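Local coordinates for uncharacterized protein (PDB 6PTM) that probably hydrolyses carrageenan chains from their ends as an exo-acting glycoside hydrolase of family GH42, at residues 258-268 with 370-381. Sequence-based numbering, arbitrary orientation.
Sequences INHPLARQVNS and RVTEWFSFLKNE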
loop_
_atom_site.group_PDB
_atom_site.type_symbol
_atom_site.label_atom_id
_atom_site.label_comp_id
_atom_site.label_asym_id
_atom_site.label_seq_id
_atom_site.Cartn_x
_atom_site.Cartn_y
_atom_site.Cartn_z
ATOM N N ILE A 258 8.814 -22.406 -8.744
ATOM C CA ILE A 258 8.765 -21.427 -9.876
ATOM C C ILE A 258 9.867 -21.718 -10.907
ATOM O O ILE A 258 9.781 -21.197 -12.028
ATOM C CB ILE A 258 8.821 -19.971 -9.381
ATOM C CG1 ILE A 258 10.074 -19.671 -8.546
ATOM C CG2 ILE A 258 7.551 -19.625 -8.644
ATOM C CD1 ILE A 258 10.240 -18.208 -8.181
ATOM N N ASN A 259 10.895 -22.505 -10.570
ATOM C CA ASN A 259 11.983 -22.801 -11.538
ATOM C C ASN A 259 11.796 -24.191 -12.180
ATOM O O ASN A 259 12.721 -24.620 -12.884
ATOM C CB ASN A 259 13.349 -22.621 -10.870
ATOM C CG ASN A 259 13.574 -21.186 -10.477
ATOM O OD1 ASN A 259 13.689 -20.868 -9.297
ATOM N ND2 ASN A 259 13.647 -20.308 -11.468
ATOM N N HIS A 260 10.682 -24.894 -11.947
ATOM C CA HIS A 260 10.455 -26.260 -12.501
ATOM C C HIS A 260 9.769 -26.147 -13.860
ATOM O O HIS A 260 8.785 -25.413 -13.977
ATOM C CB HIS A 260 9.629 -27.103 -11.544
ATOM C CG HIS A 260 9.664 -28.555 -11.880
ATOM N ND1 HIS A 260 9.115 -29.047 -13.042
ATOM C CD2 HIS A 260 10.186 -29.608 -11.214
ATOM C CE1 HIS A 260 9.313 -30.349 -13.092
ATOM N NE2 HIS A 260 9.959 -30.730 -11.968
ATOM N N PRO A 261 10.237 -26.840 -14.928
ATOM C CA PRO A 261 9.611 -26.739 -16.251
ATOM C C PRO A 261 8.131 -27.109 -16.270
ATOM O O PRO A 261 7.445 -26.558 -17.076
ATOM C CB PRO A 261 10.375 -27.725 -17.139
ATOM C CG PRO A 261 11.742 -27.756 -16.499
ATOM C CD PRO A 261 11.486 -27.619 -15.000
ATOM N N LEU A 262 7.680 -28.022 -15.405
ATOM C CA LEU A 262 6.277 -28.458 -15.442
ATOM C C LEU A 262 5.427 -27.333 -14.831
ATOM O O LEU A 262 4.256 -27.163 -15.237
ATOM C CB LEU A 262 6.145 -29.791 -14.709
ATOM C CG LEU A 262 4.750 -30.385 -14.715
ATOM C CD1 LEU A 262 4.344 -30.748 -16.126
ATOM C CD2 LEU A 262 4.685 -31.583 -13.798
ATOM N N ALA A 263 6.007 -26.535 -13.941
ATOM C CA ALA A 263 5.313 -25.363 -13.370
ATOM C C ALA A 263 5.083 -24.346 -14.486
ATOM O O ALA A 263 3.962 -23.821 -14.600
ATOM C CB ALA A 263 6.106 -24.792 -12.217
ATOM N N ARG A 264 6.110 -24.074 -15.293
ATOM C CA ARG A 264 6.013 -23.126 -16.427
ATOM C C ARG A 264 5.015 -23.651 -17.497
ATOM O O ARG A 264 4.222 -22.826 -18.038
ATOM C CB ARG A 264 7.415 -22.828 -16.967
ATOM C CG ARG A 264 8.381 -22.421 -15.862
ATOM C CD ARG A 264 8.888 -21.006 -15.997
ATOM N NE ARG A 264 9.500 -20.472 -14.769
ATOM C CZ ARG A 264 10.245 -19.365 -14.742
ATOM N NH1 ARG A 264 10.511 -18.729 -15.875
ATOM N NH2 ARG A 264 10.732 -18.906 -13.601
ATOM N N GLN A 265 5.032 -24.947 -17.812
ATOM C CA GLN A 265 4.037 -25.536 -18.756
ATOM C C GLN A 265 2.620 -25.244 -18.218
ATOM O O GLN A 265 1.734 -24.787 -18.982
ATOM C CB GLN A 265 4.265 -27.043 -18.936
ATOM C CG GLN A 265 3.143 -27.746 -19.729
ATOM C CD GLN A 265 3.282 -29.248 -19.664
ATOM O OE1 GLN A 265 4.383 -29.745 -19.832
ATOM N NE2 GLN A 265 2.203 -29.970 -19.339
ATOM N N VAL A 266 2.401 -25.495 -16.939
ATOM C CA VAL A 266 1.033 -25.447 -16.359
ATOM C C VAL A 266 0.551 -23.991 -16.372
ATOM O O VAL A 266 -0.604 -23.725 -16.806
ATOM C CB VAL A 266 0.959 -26.110 -14.963
ATOM C CG1 VAL A 266 -0.355 -25.790 -14.275
ATOM C CG2 VAL A 266 1.154 -27.625 -15.028
ATOM N N ASN A 267 1.401 -23.062 -15.935
ATOM C CA ASN A 267 1.032 -21.630 -15.932
ATOM C C ASN A 267 0.767 -21.167 -17.370
ATOM O O ASN A 267 -0.233 -20.474 -17.560
ATOM C CB ASN A 267 2.080 -20.791 -15.200
ATOM C CG ASN A 267 1.900 -20.912 -13.709
ATOM O OD1 ASN A 267 1.170 -20.136 -13.089
ATOM N ND2 ASN A 267 2.528 -21.909 -13.126
ATOM N N SER A 268 1.631 -21.508 -18.326
ATOM C CA SER A 268 1.468 -21.177 -19.772
ATOM C C SER A 268 0.119 -21.728 -20.263
ATOM O O SER A 268 -0.612 -20.996 -20.940
ATOM C CB SER A 268 2.624 -21.681 -20.596
ATOM O OG SER A 268 3.785 -20.903 -20.308
ATOM N N ARG A 370 15.501 -14.083 -9.401
ATOM C CA ARG A 370 14.744 -15.195 -10.024
ATOM C C ARG A 370 13.256 -14.987 -9.757
ATOM O O ARG A 370 12.425 -15.491 -10.527
ATOM C CB ARG A 370 15.182 -16.576 -9.531
ATOM C CG ARG A 370 14.987 -16.805 -8.041
ATOM C CD ARG A 370 14.321 -18.112 -7.770
ATOM N NE ARG A 370 14.114 -18.280 -6.336
ATOM C CZ ARG A 370 13.555 -19.355 -5.782
ATOM N NH1 ARG A 370 13.410 -19.399 -4.467
ATOM N NH2 ARG A 370 13.187 -20.390 -6.532
ATOM N N VAL A 371 12.924 -14.324 -8.652
ATOM C CA VAL A 371 11.494 -14.042 -8.373
ATOM C C VAL A 371 11.019 -12.981 -9.358
ATOM O O VAL A 371 9.941 -13.145 -9.927
ATOM C CB VAL A 371 11.267 -13.649 -6.899
ATOM C CG1 VAL A 371 9.888 -13.043 -6.704
ATOM C CG2 VAL A 371 11.486 -14.863 -5.999
ATOM N N THR A 372 11.801 -11.902 -9.536
ATOM C CA THR A 372 11.493 -10.877 -10.558
ATOM C C THR A 372 11.274 -11.563 -11.925
ATOM O O THR A 372 10.265 -11.238 -12.627
ATOM C CB THR A 372 12.596 -9.813 -10.591
ATOM O OG1 THR A 372 12.723 -9.167 -9.319
ATOM C CG2 THR A 372 12.359 -8.825 -11.701
ATOM N N GLU A 373 12.180 -12.451 -12.323
ATOM C CA GLU A 373 12.088 -13.168 -13.637
ATOM C C GLU A 373 10.776 -13.981 -13.706
ATOM O O GLU A 373 10.093 -13.985 -14.765
ATOM C CB GLU A 373 13.342 -14.011 -13.859
ATOM C CG GLU A 373 13.373 -14.708 -15.218
ATOM C CD GLU A 373 12.517 -15.956 -15.350
ATOM O OE1 GLU A 373 12.407 -16.722 -14.363
ATOM O OE2 GLU A 373 11.965 -16.166 -16.454
ATOM N N TRP A 374 10.387 -14.612 -12.605
ATOM C CA TRP A 374 9.158 -15.426 -12.552
ATOM C C TRP A 374 7.955 -14.537 -12.876
ATOM O O TRP A 374 7.118 -14.916 -13.710
ATOM C CB TRP A 374 9.075 -16.106 -11.182
ATOM C CG TRP A 374 7.706 -16.573 -10.793
ATOM C CD1 TRP A 374 6.901 -16.078 -9.804
ATOM C CD2 TRP A 374 6.988 -17.649 -11.399
ATOM N NE1 TRP A 374 5.737 -16.788 -9.741
ATOM C CE2 TRP A 374 5.750 -17.739 -10.723
ATOM C CE3 TRP A 374 7.277 -18.544 -12.437
ATOM C CZ2 TRP A 374 4.814 -18.716 -11.043
ATOM C CZ3 TRP A 374 6.354 -19.516 -12.738
ATOM C CH2 TRP A 374 5.133 -19.581 -12.065
ATOM N N PHE A 375 7.871 -13.375 -12.236
ATOM C CA PHE A 375 6.742 -12.439 -12.428
ATOM C C PHE A 375 6.815 -11.841 -13.831
ATOM O O PHE A 375 5.712 -11.606 -14.398
ATOM C CB PHE A 375 6.699 -11.404 -11.303
ATOM C CG PHE A 375 6.147 -11.980 -10.033
ATOM C CD1 PHE A 375 4.871 -12.508 -10.002
ATOM C CD2 PHE A 375 6.917 -12.054 -8.888
ATOM C CE1 PHE A 375 4.368 -13.052 -8.838
ATOM C CE2 PHE A 375 6.413 -12.610 -7.729
ATOM C CZ PHE A 375 5.154 -13.137 -7.713
ATOM N N SER A 376 8.013 -11.631 -14.380
ATOM C CA SER A 376 8.195 -11.242 -15.792
ATOM C C SER A 376 7.637 -12.330 -16.720
ATOM O O SER A 376 6.920 -11.967 -17.679
ATOM C CB SER A 376 9.637 -10.894 -16.134
ATOM O OG SER A 376 10.017 -9.706 -15.445
ATOM N N PHE A 377 7.959 -13.600 -16.474
ATOM C CA PHE A 377 7.413 -14.756 -17.239
ATOM C C PHE A 377 5.878 -14.711 -17.193
ATOM O O PHE A 377 5.260 -14.724 -18.257
ATOM C CB PHE A 377 7.960 -16.094 -16.722
ATOM C CG PHE A 377 7.174 -17.310 -17.149
ATOM C CD1 PHE A 377 7.281 -17.812 -18.442
ATOM C CD2 PHE A 377 6.312 -17.937 -16.258
ATOM C CE1 PHE A 377 6.514 -18.897 -18.845
ATOM C CE2 PHE A 377 5.543 -19.023 -16.663
ATOM C CZ PHE A 377 5.639 -19.493 -17.959
ATOM N N LEU A 378 5.251 -14.610 -16.023
ATOM C CA LEU A 378 3.755 -14.636 -15.945
ATOM C C LEU A 378 3.163 -13.483 -16.765
ATOM O O LEU A 378 2.234 -13.724 -17.547
ATOM C CB LEU A 378 3.301 -14.547 -14.479
ATOM C CG LEU A 378 3.534 -15.798 -13.643
ATOM C CD1 LEU A 378 3.067 -15.568 -12.206
ATOM C CD2 LEU A 378 2.857 -17.049 -14.249
ATOM N N LYS A 379 3.682 -12.269 -16.585
ATOM C CA LYS A 379 3.257 -11.068 -17.334
ATOM C C LYS A 379 3.457 -11.282 -18.838
ATOM O O LYS A 379 2.492 -10.988 -19.603
ATOM C CB LYS A 379 4.013 -9.816 -16.880
ATOM C CG LYS A 379 3.762 -8.595 -17.753
ATOM C CD LYS A 379 4.529 -7.350 -17.372
ATOM C CE LYS A 379 6.023 -7.568 -17.303
ATOM N NZ LYS A 379 6.760 -6.275 -17.259
ATOM N N ASN A 380 4.603 -11.813 -19.274
ATOM C CA ASN A 380 4.846 -11.988 -20.738
ATOM C C ASN A 380 3.879 -13.038 -21.291
ATOM O O ASN A 380 3.383 -12.813 -22.393
ATOM C CB ASN A 380 6.300 -12.271 -21.108
ATOM C CG ASN A 380 7.215 -11.156 -20.649
ATOM O OD1 ASN A 380 6.807 -9.985 -20.565
ATOM N ND2 ASN A 380 8.436 -11.522 -20.276
ATOM N N GLU A 381 3.500 -14.065 -20.528
ATOM C CA GLU A 381 2.483 -15.047 -20.997
ATOM C C GLU A 381 1.119 -14.369 -21.158
ATOM O O GLU A 381 0.518 -14.549 -22.248
ATOM C CB GLU A 381 2.405 -16.291 -20.116
ATOM C CG GLU A 381 3.690 -17.096 -20.137
ATOM C CD GLU A 381 4.046 -17.673 -21.501
ATOM O OE1 GLU A 381 3.368 -18.600 -21.928
ATOM O OE2 GLU A 381 4.915 -17.099 -22.184
HETATM O O HOH W 1 13.317 -17.340 -12.008
HETATM O O HOH W 2 0.981 -19.148 -22.566
#
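Arg264 and Glu373 meet end-on in a two-pronged salt bridge: NH2 of Arg264 lies 2.9 Å from OE1 of Glu373, while NH1 of Arg264 reaches OE2 of Glu373 at 3.0 Å. Both oxygens use syn lone pairs, and the guanidinium and carboxylate planes differ by only 11°. On another edge of the guanidinium, Arg264 NE and NH2 both donate to Ile258 O, the NE bond measuring 2.8 Å. Nearer the backbone, Arg264 CD stands over one face of the Phe377 ring, 3.9 Å from its centroid. A bend at chi2 (-116°) lets the one chain cover this ring and still reach Glu373.

Ile258 CG2 sits on one face of Trp374, 3.4 Å from the centroid of its five-membered ring, and Leu378 CD1 lies over the opposite face, toward its rim. Asn267 ND2 approaches the indole edge at CH2, the amide plane nearly perpendicular to the ring, while the same nitrogen donates to Ala263 O. Arg370 NH2 holds Asn259 OD1 at 2.9 Å by a nearly straight bond, and Ser268 OG lies 2.8 Å from Glu381 OE1.

Further out, a water joins Asn259 ND2, Arg370 O and Glu373 OE1. Shortening Arg264 to an alanine is likely to leave Glu373 without its charged mate, strip both side-chain donors from Ile258 O and bare one face of Phe377. Segments 261-268 and 370-381 run 31° apart, consistent with neighbouring outer helices of a GH42 (beta/alpha)8 barrel, and the charge pairing probably stabilises ionised Glu373.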